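Local coordinates for protein beta-fructofuranosidase (PDB 6NOB) that probably hydrolyses terminal beta-fructofuranoside linkages, such as that of sucrose, as a beta-fructofuranosidase of glycoside hydrolase family 32, at residues T292-S297 against W356-P361; S297-D302 against V362-G367; G310-N315 against K424-C429. All blocks are in the same frame, centred on the assembly; numbering follows the deposited sequence.

Overall arrangement
All three contacts lie on the same side of the chain's centre, in the region of the family 32 beta-propeller. Contacts 1 and 2 share S297 and strand 357-365, and their centres are 10 Å apart. They touch through P361 and F299, whose CG and CZ are 4.0 Å apart. Contact 1 is partly buried and aliphatic, whereas contact 2 is buried and largely aromatic. Contact 3 is polar and runs from a buried pair of serines to an exposed glutamine. It joins strand 311-312, which flanks 357-365 in one sheet, to strand 418-428 of another. Contacts 2 and 3 meet through probable backbone hydrogen bonds between A364 and both G310 and S312.

Contact 1: T292-S297 against W356-P361; sequences TNLPVS and WRYEGP
L294 lays its CD1 methyl against the ring of P361, the main overlap in a small interface of 89 Å² within one sheet of the beta-propeller expected of family 32 glycoside hydrolases. Strands 285-295 and 357-365 are not direct neighbours there. Both pair antiparallel with strand 337-347, which runs between them, and the nearest CA atoms, of L294 and P361, are accordingly 8.5 Å apart. Side chains must span that gap, and no hydrogen bond crosses it.

One branch of the leucine does the work. CD1 lies 3.7 Å from P361 CB and 3.8 Å from P361 CG, meeting the CB-CG side of the pyrrolidine obliquely, from out of its plane. The leucine reaches it with CG beside its backbone N, opposite the carbonyl carbon (chi1 -70°). The same methyl is approached from another direction by Y358, whose OH is 3.9 Å from L294 CD1, a plain van der Waals contact. F263 meets Y358 edge-to-face and also touches L294, so the two residues share an apolar neighbour.

Y358 is folded against its own strand as well: the backbone N of G360 sits 3.2 Å above one face of the phenol ring, toward the rim. Away from the leucine, within 356-361, R357 grips E359 side-on, with both donating nitrogens directed at a single oxygen that also bonds to S345. R357 NH2 uses the syn lone pair of E359 OE1 at 2.8 Å, while R357 NE reaches E359 OE1 at 2.9 Å from above the carboxylate plane.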
ATOM      1  N   THR A 292      15.671  -4.517  -7.573  1.00 34.40           N
ATOM      2  CA  THR A 292      16.089  -5.558  -8.507  1.00 36.86           C
ATOM      3  C   THR A 292      16.962  -6.561  -7.758  1.00 37.12           C
ATOM      4  O   THR A 292      16.988  -6.592  -6.523  1.00 42.15           O
ATOM      5  CB  THR A 292      16.822  -4.960  -9.712  1.00 34.09           C
ATOM      6  OG1 THR A 292      17.075  -5.992 -10.673  1.00 35.73           O
ATOM      7  CG2 THR A 292      18.144  -4.340  -9.287  1.00 28.70           C
ATOM      8  N   ASN A 293      17.669  -7.400  -8.515  1.00 38.97           N
ATOM      9  CA  ASN A 293      18.665  -8.309  -7.970  1.00 38.56           C
ATOM     10  C   ASN A 293      19.896  -8.266  -8.865  1.00 34.32           C
ATOM     11  O   ASN A 293      19.802  -7.967 -10.057  1.00 32.94           O
ATOM     12  CB  ASN A 293      18.131  -9.749  -7.854  1.00 39.61           C
ATOM     13  CG  ASN A 293      17.500 -10.246  -9.147  1.00 43.76           C
ATOM     14  OD1 ASN A 293      16.291 -10.126  -9.350  1.00 45.71           O
ATOM     15  ND2 ASN A 293      18.321 -10.813 -10.026  1.00 33.21           N
ATOM     16  N   LEU A 294      21.051  -8.558  -8.281  1.00 35.17           N
ATOM     17  CA  LEU A 294      22.305  -8.513  -9.016  1.00 35.65           C
ATOM     18  C   LEU A 294      23.085  -9.796  -8.789  1.00 42.61           C
ATOM     19  O   LEU A 294      22.895 -10.473  -7.772  1.00 45.68           O
ATOM     20  CB  LEU A 294      23.151  -7.303  -8.588  1.00 34.11           C
ATOM     21  CG  LEU A 294      22.607  -5.934  -9.016  1.00 38.66           C
ATOM     22  CD1 LEU A 294      23.410  -4.798  -8.391  1.00 32.79           C
ATOM     23  CD2 LEU A 294      22.591  -5.813 -10.533  1.00 41.91           C
ATOM     24  N   PRO A 295      23.958 -10.171  -9.725  1.00 39.05           N
ATOM     25  CA  PRO A 295      24.791 -11.362  -9.517  1.00 37.29           C
ATOM     26  C   PRO A 295      25.702 -11.181  -8.312  1.00 42.38           C
ATOM     27  O   PRO A 295      26.335 -10.136  -8.146  1.00 43.73           O
ATOM     28  CB  PRO A 295      25.593 -11.477 -10.820  1.00 33.15           C
ATOM     29  CG  PRO A 295      24.858 -10.647 -11.815  1.00 36.95           C
ATOM     30  CD  PRO A 295      24.185  -9.556 -11.044  1.00 36.93           C
ATOM     31  N   VAL A 296      25.770 -12.216  -7.472  1.00 40.47           N
ATOM     32  CA  VAL A 296      26.636 -12.158  -6.301  1.00 39.67           C
ATOM     33  C   VAL A 296      28.098 -12.029  -6.703  1.00 45.90           C
ATOM     34  O   VAL A 296      28.924 -11.592  -5.893  1.00 53.36           O
ATOM     35  CB  VAL A 296      26.414 -13.389  -5.395  1.00 38.50           C
ATOM     36  CG1 VAL A 296      24.958 -13.469  -4.956  1.00 37.39           C
ATOM     37  CG2 VAL A 296      26.843 -14.666  -6.103  1.00 40.16           C
ATOM     38  N   SER A 297      28.439 -12.387  -7.944  1.00 44.23           N
ATOM     39  CA  SER A 297      29.798 -12.208  -8.441  1.00 44.74           C
ATOM     40  C   SER A 297      30.195 -10.741  -8.557  1.00 45.66           C
ATOM     41  O   SER A 297      31.385 -10.452  -8.720  1.00 47.16           O
ATOM     42  CB  SER A 297      29.954 -12.900  -9.797  1.00 41.85           C
ATOM     43  OG  SER A 297      28.974 -12.450 -10.716  1.00 44.33           O
ATOM     44  N   TRP A 356      19.341   9.500 -16.564  1.00 38.05           N
ATOM     45  CA  TRP A 356      19.523   8.964 -15.223  1.00 34.14           C
ATOM     46  C   TRP A 356      20.784   8.112 -15.201  1.00 38.33           C
ATOM     47  O   TRP A 356      20.876   7.109 -15.916  1.00 44.95           O
ATOM     48  CB  TRP A 356      18.289   8.172 -14.789  1.00 29.79           C
ATOM     49  CG  TRP A 356      17.148   9.092 -14.487  1.00 36.89           C
ATOM     50  CD1 TRP A 356      16.237   9.588 -15.374  1.00 39.43           C
ATOM     51  CD2 TRP A 356      16.826   9.672 -13.216  1.00 36.52           C
ATOM     52  NE1 TRP A 356      15.356  10.425 -14.731  1.00 38.72           N
ATOM     53  CE2 TRP A 356      15.696  10.493 -13.406  1.00 35.60           C
ATOM     54  CE3 TRP A 356      17.374   9.565 -11.935  1.00 36.71           C
ATOM     55  CZ2 TRP A 356      15.105  11.203 -12.362  1.00 34.81           C
ATOM     56  CZ3 TRP A 356      16.787  10.273 -10.901  1.00 38.03           C
ATOM     57  CH2 TRP A 356      15.665  11.081 -11.121  1.00 32.63           C
ATOM     58  N   ARG A 357      21.752   8.528 -14.391  1.00 40.13           N
ATOM     59  CA  ARG A 357      23.067   7.905 -14.330  1.00 42.15           C
ATOM     60  C   ARG A 357      23.059   6.768 -13.316  1.00 42.52           C
ATOM     61  O   ARG A 357      22.645   6.957 -12.170  1.00 45.03           O
ATOM     62  CB  ARG A 357      24.112   8.954 -13.951  1.00 42.27           C
ATOM     63  CG  ARG A 357      25.549   8.483 -13.972  1.00 42.43           C
ATOM     64  CD  ARG A 357      26.476   9.640 -13.628  1.00 42.30           C
ATOM     65  NE  ARG A 357      26.340  10.050 -12.232  1.00 45.84           N
ATOM     66  CZ  ARG A 357      26.775  11.209 -11.745  1.00 47.76           C
ATOM     67  NH1 ARG A 357      27.369  12.085 -12.545  1.00 45.17           N
ATOM     68  NH2 ARG A 357      26.613  11.494 -10.459  1.00 40.25           N
ATOM     69  N   TYR A 358      23.515   5.590 -13.740  1.00 39.86           N
ATOM     70  CA  TYR A 358      23.577   4.450 -12.834  1.00 40.48           C
ATOM     71  C   TYR A 358      24.714   4.639 -11.837  1.00 39.50           C
ATOM     72  O   TYR A 358      25.864   4.867 -12.225  1.00 41.03           O
ATOM     73  CB  TYR A 358      23.761   3.152 -13.620  1.00 42.00           C
ATOM     74  CG  TYR A 358      23.827   1.912 -12.751  1.00 37.82           C
ATOM     75  CD1 TYR A 358      23.029   1.790 -11.622  1.00 36.26           C
ATOM     76  CD2 TYR A 358      24.686   0.862 -13.063  1.00 38.03           C
ATOM     77  CE1 TYR A 358      23.086   0.664 -10.823  1.00 37.97           C
ATOM     78  CE2 TYR A 358      24.750  -0.270 -12.269  1.00 35.82           C
ATOM     79  CZ  TYR A 358      23.946  -0.362 -11.149  1.00 39.06           C
ATOM     80  OH  TYR A 358      23.999  -1.481 -10.350  1.00 40.50           O
ATOM     81  N   GLU A 359      24.391   4.542 -10.549  1.00 37.76           N
ATOM     82  CA  GLU A 359      25.352   4.780  -9.481  1.00 36.17           C
ATOM     83  C   GLU A 359      25.796   3.507  -8.772  1.00 40.51           C
ATOM     84  O   GLU A 359      26.567   3.589  -7.810  1.00 42.21           O
ATOM     85  CB  GLU A 359      24.765   5.758  -8.456  1.00 37.11           C
ATOM     86  CG  GLU A 359      24.347   7.104  -9.031  1.00 36.14           C
ATOM     87  CD  GLU A 359      25.464   8.130  -8.986  1.00 41.36           C
ATOM     88  OE1 GLU A 359      25.330   9.192  -9.629  1.00 39.35           O
ATOM     89  OE2 GLU A 359      26.482   7.875  -8.307  1.00 44.75           O
ATOM     90  N   GLY A 360      25.339   2.338  -9.213  1.00 40.21           N
ATOM     91  CA  GLY A 360      25.651   1.101  -8.541  1.00 33.35           C
ATOM     92  C   GLY A 360      24.618   0.764  -7.486  1.00 37.14           C
ATOM     93  O   GLY A 360      23.704   1.548  -7.206  1.00 38.15           O
ATOM     94  N   PRO A 361      24.734  -0.421  -6.885  1.00 39.22           N
ATOM     95  CA  PRO A 361      23.813  -0.797  -5.799  1.00 38.25           C
ATOM     96  C   PRO A 361      24.168  -0.070  -4.512  1.00 36.81           C
ATOM     97  O   PRO A 361      25.250  -0.262  -3.953  1.00 39.07           O
ATOM     98  CB  PRO A 361      24.021  -2.310  -5.670  1.00 33.84           C
ATOM     99  CG  PRO A 361      25.422  -2.530  -6.143  1.00 32.72           C
ATOM    100  CD  PRO A 361      25.646  -1.520  -7.246  1.00 36.02           C
TER

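Contact 2: S297-D302 against V362-G367; sequences SEFGAD and VLADFG
F299 takes the edge of F366 on one face of its ring, a T-shaped pair with planes at 76° and centroids 5.1 Å apart. That a loop residue supplies the receiving face is the unusual feature: F299 follows a short 3-10 turn, and the nearest CA atoms, of F299 and A364, are 9.3 Å apart.

The touching edge of F366 is its CE1-CZ side. F366 CE1 stands 3.5 Å from F299 CG and 3.6 Å from F299 CD1, close to the attachment point of the ring and not over its middle. CZ of F366 reaches back further, to 3.7 Å from F299 CB. F299 CD1 in turn lies in the plane of the F366 ring, which confirms the edge-on approach from the other side.

At its far end, F299 meets a second partner: A364 CB is 3.7 Å from F299 CZ, approaching obliquely. F299 points CG away from its carbonyl carbon (chi1 -54°), which carries the ring toward strand 363-365 and lets it bridge the alanine and the phenylalanine. V338, from the adjoining strand 337-347, touches both aromatic residues and helps enclose them.

Between the two segments the contact is made by apolar side chains, with no hydrogen bond across, packing the loop after strand 285-295 against the end of strand 357-365 in a sheet of the beta-propeller fold characteristic of family 32 glycoside hydrolases.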
ATOM      1  N   SER A 297      28.439 -12.387  -7.944  1.00 44.23           N
ATOM      2  CA  SER A 297      29.798 -12.208  -8.441  1.00 44.74           C
ATOM      3  C   SER A 297      30.195 -10.741  -8.557  1.00 45.66           C
ATOM      4  O   SER A 297      31.385 -10.452  -8.720  1.00 47.16           O
ATOM      5  CB  SER A 297      29.954 -12.900  -9.797  1.00 41.85           C
ATOM      6  OG  SER A 297      28.974 -12.450 -10.716  1.00 44.33           O
ATOM      7  N   GLU A 298      29.239  -9.816  -8.479  1.00 47.65           N
ATOM      8  CA  GLU A 298      29.547  -8.393  -8.417  1.00 48.05           C
ATOM      9  C   GLU A 298      29.980  -7.946  -7.028  1.00 50.62           C
ATOM     10  O   GLU A 298      30.215  -6.750  -6.822  1.00 53.04           O
ATOM     11  CB  GLU A 298      28.334  -7.568  -8.865  1.00 43.21           C
ATOM     12  CG  GLU A 298      27.976  -7.726 -10.336  1.00 49.15           C
ATOM     13  CD  GLU A 298      27.005  -6.662 -10.820  1.00 51.31           C
ATOM     14  OE1 GLU A 298      26.583  -6.724 -11.994  1.00 50.54           O
ATOM     15  OE2 GLU A 298      26.664  -5.760 -10.026  1.00 50.90           O
ATOM     16  N   PHE A 299      30.086  -8.870  -6.075  1.00 50.50           N
ATOM     17  CA  PHE A 299      30.462  -8.557  -4.707  1.00 51.27           C
ATOM     18  C   PHE A 299      31.568  -9.505  -4.263  1.00 53.69           C
ATOM     19  O   PHE A 299      31.785 -10.561  -4.863  1.00 55.08           O
ATOM     20  CB  PHE A 299      29.259  -8.662  -3.755  1.00 49.62           C
ATOM     21  CG  PHE A 299      28.076  -7.834  -4.176  1.00 47.83           C
ATOM     22  CD1 PHE A 299      27.126  -8.348  -5.046  1.00 43.75           C
ATOM     23  CD2 PHE A 299      27.911  -6.543  -3.700  1.00 50.45           C
ATOM     24  CE1 PHE A 299      26.035  -7.589  -5.436  1.00 37.96           C
ATOM     25  CE2 PHE A 299      26.822  -5.779  -4.087  1.00 47.68           C
ATOM     26  CZ  PHE A 299      25.883  -6.305  -4.957  1.00 41.45           C
ATOM     27  N   GLY A 300      32.269  -9.113  -3.202  1.00 57.35           N
ATOM     28  CA  GLY A 300      33.339  -9.948  -2.689  1.00 52.91           C
ATOM     29  C   GLY A 300      32.827 -11.300  -2.233  1.00 58.40           C
ATOM     30  O   GLY A 300      31.655 -11.466  -1.891  1.00 58.86           O
ATOM     31  N   ALA A 301      33.728 -12.287  -2.241  1.00 60.62           N
ATOM     32  CA  ALA A 301      33.356 -13.639  -1.839  1.00 55.67           C
ATOM     33  C   ALA A 301      32.932 -13.711  -0.379  1.00 58.21           C
ATOM     34  O   ALA A 301      32.209 -14.638   0.001  1.00 58.54           O
ATOM     35  CB  ALA A 301      34.518 -14.599  -2.094  1.00 55.94           C
ATOM     36  N   ASP A 302      33.361 -12.752   0.441  1.00 58.21           N
ATOM     37  CA  ASP A 302      33.038 -12.708   1.859  1.00 60.54           C
ATOM     38  C   ASP A 302      31.833 -11.824   2.158  1.00 61.19           C
ATOM     39  O   ASP A 302      31.670 -11.385   3.302  1.00 63.35           O
ATOM     40  CB  ASP A 302      34.249 -12.212   2.652  1.00 66.87           C
ATOM     41  CG  ASP A 302      34.672 -10.805   2.252  1.00 72.37           C
ATOM     42  OD1 ASP A 302      34.363 -10.388   1.113  1.00 70.96           O
ATOM     43  OD2 ASP A 302      35.309 -10.114   3.077  1.00 74.45           O
ATOM     44  N   VAL A 362      23.247   0.775  -4.040  1.00 39.20           N
ATOM     45  CA  VAL A 362      23.458   1.449  -2.763  1.00 36.84           C
ATOM     46  C   VAL A 362      23.333   0.458  -1.612  1.00 37.98           C
ATOM     47  O   VAL A 362      23.914   0.664  -0.538  1.00 44.99           O
ATOM     48  CB  VAL A 362      22.474   2.628  -2.611  1.00 34.35           C
ATOM     49  CG1 VAL A 362      21.051   2.125  -2.432  1.00 25.98           C
ATOM     50  CG2 VAL A 362      22.877   3.527  -1.451  1.00 30.29           C
ATOM     51  N   LEU A 363      22.600  -0.635  -1.817  1.00 37.37           N
ATOM     52  CA  LEU A 363      22.364  -1.622  -0.774  1.00 35.09           C
ATOM     53  C   LEU A 363      22.118  -2.984  -1.407  1.00 35.34           C
ATOM     54  O   LEU A 363      21.393  -3.095  -2.398  1.00 30.98           O
ATOM     55  CB  LEU A 363      21.167  -1.229   0.103  1.00 35.50           C
ATOM     56  CG  LEU A 363      20.795  -2.210   1.218  1.00 38.57           C
ATOM     57  CD1 LEU A 363      21.885  -2.244   2.275  1.00 37.03           C
ATOM     58  CD2 LEU A 363      19.452  -1.854   1.842  1.00 33.54           C
ATOM     59  N   ALA A 364      22.736  -4.011  -0.832  1.00 36.44           N
ATOM     60  CA  ALA A 364      22.454  -5.397  -1.173  1.00 39.37           C
ATOM     61  C   ALA A 364      22.285  -6.172   0.124  1.00 40.51           C
ATOM     62  O   ALA A 364      23.091  -6.019   1.048  1.00 44.87           O
ATOM     63  CB  ALA A 364      23.569  -6.010  -2.029  1.00 29.31           C
ATOM     64  N   ASP A 365      21.238  -6.991   0.201  1.00 36.15           N
ATOM     65  CA  ASP A 365      20.910  -7.726   1.422  1.00 36.74           C
ATOM     66  C   ASP A 365      21.466  -9.141   1.293  1.00 40.18           C
ATOM     67  O   ASP A 365      20.777 -10.060   0.849  1.00 39.50           O
ATOM     68  CB  ASP A 365      19.404  -7.734   1.665  1.00 39.93           C
ATOM     69  CG  ASP A 365      19.040  -8.150   3.082  1.00 42.60           C
ATOM     70  OD1 ASP A 365      19.879  -8.784   3.758  1.00 41.10           O
ATOM     71  OD2 ASP A 365      17.908  -7.853   3.517  1.00 38.92           O
ATOM     72  N   PHE A 366      22.726  -9.318   1.696  1.00 41.33           N
ATOM     73  CA  PHE A 366      23.321 -10.648   1.677  1.00 43.74           C
ATOM     74  C   PHE A 366      22.871 -11.501   2.852  1.00 46.22           C
ATOM     75  O   PHE A 366      22.920 -12.732   2.761  1.00 49.44           O
ATOM     76  CB  PHE A 366      24.847 -10.553   1.652  1.00 38.83           C
ATOM     77  CG  PHE A 366      25.420 -10.562   0.267  1.00 44.10           C
ATOM     78  CD1 PHE A 366      25.520  -9.387  -0.463  1.00 42.67           C
ATOM     79  CD2 PHE A 366      25.836 -11.749  -0.319  1.00 43.96           C
ATOM     80  CE1 PHE A 366      26.037  -9.393  -1.745  1.00 40.90           C
ATOM     81  CE2 PHE A 366      26.353 -11.763  -1.600  1.00 40.98           C
ATOM     82  CZ  PHE A 366      26.455 -10.584  -2.313  1.00 45.30           C
ATOM     83  N   GLY A 367      22.428 -10.880   3.948  1.00 45.24           N
ATOM     84  CA  GLY A 367      21.818 -11.649   5.017  1.00 46.04           C
ATOM     85  C   GLY A 367      20.574 -12.383   4.564  1.00 49.22           C
ATOM     86  O   GLY A 367      20.246 -13.447   5.095  1.00 52.37           O
TER

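Contact 3: G310-N315 against K424-C429; sequences GISTQN and KASDWC
Q314 crosses S426 where two sheets of the family 32 beta-propeller meet: strand 311-312 is outermost in one and 418-428 belongs to the next. This is the close part of the contact. The glutamine follows the short strand with its CG anti to the backbone N (chi1 -159°), and the chain stays extended beyond it, laying the side chain across the serine; Q314 CB is 3.8 Å from S426 OG. The amide ends close to both the carbonyl and the hydroxyl of S426. Q314 itself is exposed to solvent, although R406 touches it too.

The loose part, though buried, is the pair of serines: S312 OG comes no closer than 4.3 Å to S426 OG. S426 OG also receives a weak hydrogen bond from R406.

Just before S426, K424 and A425 both face A409, a classic beta bulge; beyond it, W428 makes a cation-pi contact with R406, and D427 OD2 forms a salt bridge with R484. The other carboxylate oxygen turns back to its own strand: W428 N donates to D427 OD1 at 2.7 Å, on the anti side and 16° out of the carboxylate plane.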
ATOM      1  N   GLY A 310      27.492  -0.890   1.987  1.00 47.08           N
ATOM      2  CA  GLY A 310      26.567  -1.259   0.939  1.00 37.46           C
ATOM      3  C   GLY A 310      25.979  -2.647   1.063  1.00 41.38           C
ATOM      4  O   GLY A 310      25.191  -3.047   0.195  1.00 43.88           O
ATOM      5  N   ILE A 311      26.333  -3.394   2.107  1.00 39.68           N
ATOM      6  CA  ILE A 311      25.870  -4.763   2.297  1.00 40.64           C
ATOM      7  C   ILE A 311      25.319  -4.898   3.708  1.00 43.79           C
ATOM      8  O   ILE A 311      25.996  -4.548   4.680  1.00 50.66           O
ATOM      9  CB  ILE A 311      27.001  -5.784   2.064  1.00 44.23           C
ATOM     10  CG1 ILE A 311      27.506  -5.706   0.622  1.00 40.17           C
ATOM     11  CG2 ILE A 311      26.529  -7.190   2.401  1.00 47.63           C
ATOM     12  CD1 ILE A 311      28.934  -6.161   0.461  1.00 47.48           C
ATOM     13  N   SER A 312      24.094  -5.399   3.820  1.00 45.72           N
ATOM     14  CA  SER A 312      23.503  -5.739   5.105  1.00 44.46           C
ATOM     15  C   SER A 312      23.634  -7.243   5.303  1.00 47.34           C
ATOM     16  O   SER A 312      23.309  -8.022   4.400  1.00 50.51           O
ATOM     17  CB  SER A 312      22.039  -5.301   5.170  1.00 42.94           C
ATOM     18  OG  SER A 312      21.301  -6.078   6.095  1.00 44.13           O
ATOM     19  N   THR A 313      24.120  -7.648   6.478  1.00 50.56           N
ATOM     20  CA  THR A 313      24.496  -9.035   6.712  1.00 46.60           C
ATOM     21  C   THR A 313      23.618  -9.766   7.718  1.00 48.81           C
ATOM     22  O   THR A 313      23.789 -10.980   7.878  1.00 51.64           O
ATOM     23  CB  THR A 313      25.956  -9.123   7.187  1.00 42.48           C
ATOM     24  OG1 THR A 313      26.119  -8.366   8.392  1.00 44.91           O
ATOM     25  CG2 THR A 313      26.907  -8.593   6.121  1.00 37.99           C
ATOM     26  N   GLN A 314      22.701  -9.084   8.404  1.00 46.73           N
ATOM     27  CA  GLN A 314      21.884  -9.773   9.396  1.00 46.66           C
ATOM     28  C   GLN A 314      20.985 -10.798   8.716  1.00 45.58           C
ATOM     29  O   GLN A 314      20.289 -10.489   7.744  1.00 41.37           O
ATOM     30  CB  GLN A 314      21.044  -8.792  10.211  1.00 45.28           C
ATOM     31  CG  GLN A 314      20.605  -9.388  11.552  1.00 55.15           C
ATOM     32  CD  GLN A 314      19.454  -8.646  12.205  1.00 65.92           C
ATOM     33  OE1 GLN A 314      19.414  -7.415  12.219  1.00 67.84           O
ATOM     34  NE2 GLN A 314      18.504  -9.399  12.753  1.00 68.35           N
ATOM     35  N   ASN A 315      21.008 -12.023   9.230  1.00 48.09           N
ATOM     36  CA  ASN A 315      20.298 -13.151   8.637  1.00 48.64           C
ATOM     37  C   ASN A 315      19.222 -13.597   9.617  1.00 47.34           C
ATOM     38  O   ASN A 315      19.533 -14.160  10.671  1.00 48.77           O
ATOM     39  CB  ASN A 315      21.267 -14.289   8.321  1.00 50.43           C
ATOM     40  CG  ASN A 315      20.651 -15.357   7.441  1.00 50.80           C
ATOM     41  OD1 ASN A 315      19.461 -15.655   7.537  1.00 49.19           O
ATOM     42  ND2 ASN A 315      21.467 -15.940   6.570  1.00 52.18           N
ATOM     43  N   LYS A 424      24.341   0.106   9.910  1.00 43.56           N
ATOM     44  CA  LYS A 424      24.633  -0.041  11.330  1.00 39.63           C
ATOM     45  C   LYS A 424      23.586  -0.862  12.069  1.00 39.25           C
ATOM     46  O   LYS A 424      23.889  -1.397  13.142  1.00 47.66           O
ATOM     47  CB  LYS A 424      24.747   1.331  12.005  1.00 44.63           C
ATOM     48  CG  LYS A 424      25.779   2.263  11.387  1.00 52.44           C
ATOM     49  CD  LYS A 424      27.189   1.714  11.511  1.00 59.02           C
ATOM     50  CE  LYS A 424      28.218   2.782  11.180  1.00 65.69           C
ATOM     51  NZ  LYS A 424      29.613   2.278  11.302  1.00 70.53           N
ATOM     52  N   ALA A 425      22.375  -0.978  11.527  1.00 39.38           N
ATOM     53  CA  ALA A 425      21.315  -1.744  12.167  1.00 43.62           C
ATOM     54  C   ALA A 425      20.254  -2.074  11.129  1.00 42.01           C
ATOM     55  O   ALA A 425      20.106  -1.378  10.122  1.00 43.64           O
ATOM     56  CB  ALA A 425      20.698  -0.979  13.344  1.00 44.00           C
ATOM     57  N   SER A 426      19.514  -3.148  11.392  1.00 45.27           N
ATOM     58  CA  SER A 426      18.425  -3.567  10.521  1.00 40.48           C
ATOM     59  C   SER A 426      17.398  -4.332  11.343  1.00 41.17           C
ATOM     60  O   SER A 426      17.738  -4.968  12.342  1.00 46.43           O
ATOM     61  CB  SER A 426      18.937  -4.429   9.361  1.00 38.56           C
ATOM     62  OG  SER A 426      18.776  -5.813   9.623  1.00 41.96           O
ATOM     63  N   ASP A 427      16.140  -4.258  10.916  1.00 41.57           N
ATOM     64  CA  ASP A 427      15.045  -4.970  11.574  1.00 43.21           C
ATOM     65  C   ASP A 427      13.804  -4.843  10.698  1.00 43.15           C
ATOM     66  O   ASP A 427      13.817  -4.171   9.662  1.00 41.83           O
ATOM     67  CB  ASP A 427      14.780  -4.432  12.980  1.00 43.71           C
ATOM     68  CG  ASP A 427      14.349  -5.518  13.943  1.00 50.61           C
ATOM     69  OD1 ASP A 427      13.650  -6.456  13.501  1.00 48.88           O
ATOM     70  OD2 ASP A 427      14.715  -5.433  15.133  1.00 55.16           O
ATOM     71  N   TRP A 428      12.722  -5.492  11.132  1.00 42.98           N
ATOM     72  CA  TRP A 428      11.453  -5.431  10.420  1.00 39.47           C
ATOM     73  C   TRP A 428      10.691  -4.159  10.771  1.00 42.64           C
ATOM     74  O   TRP A 428      10.731  -3.688  11.912  1.00 44.71           O
ATOM     75  CB  TRP A 428      10.589  -6.649  10.754  1.00 35.48           C
ATOM     76  CG  TRP A 428      11.209  -7.987  10.441  1.00 43.13           C
ATOM     77  CD1 TRP A 428      11.313  -9.056  11.286  1.00 48.01           C
ATOM     78  CD2 TRP A 428      11.788  -8.405   9.197  1.00 45.22           C
ATOM     79  NE1 TRP A 428      11.927 -10.107  10.649  1.00 48.03           N
ATOM     80  CE2 TRP A 428      12.229  -9.733   9.366  1.00 45.42           C
ATOM     81  CE3 TRP A 428      11.984  -7.782   7.959  1.00 45.08           C
ATOM     82  CZ2 TRP A 428      12.852 -10.448   8.345  1.00 43.74           C
ATOM     83  CZ3 TRP A 428      12.599  -8.496   6.946  1.00 42.00           C
ATOM     84  CH2 TRP A 428      13.026  -9.814   7.146  1.00 40.01           C
ATOM     85  N   CYS A 429       9.979  -3.611   9.779  1.00 39.72           N
ATOM     86  CA  CYS A 429       9.112  -2.460  10.024  1.00 38.12           C
ATOM     87  C   CYS A 429       7.864  -2.845  10.806  1.00 36.77           C
ATOM     88  O   CYS A 429       7.300  -2.009  11.520  1.00 43.04           O
ATOM     89  CB  CYS A 429       8.688  -1.817   8.702  1.00 39.08           C
ATOM     90  SG  CYS A 429      10.010  -1.074   7.721  1.00 43.56           S
TER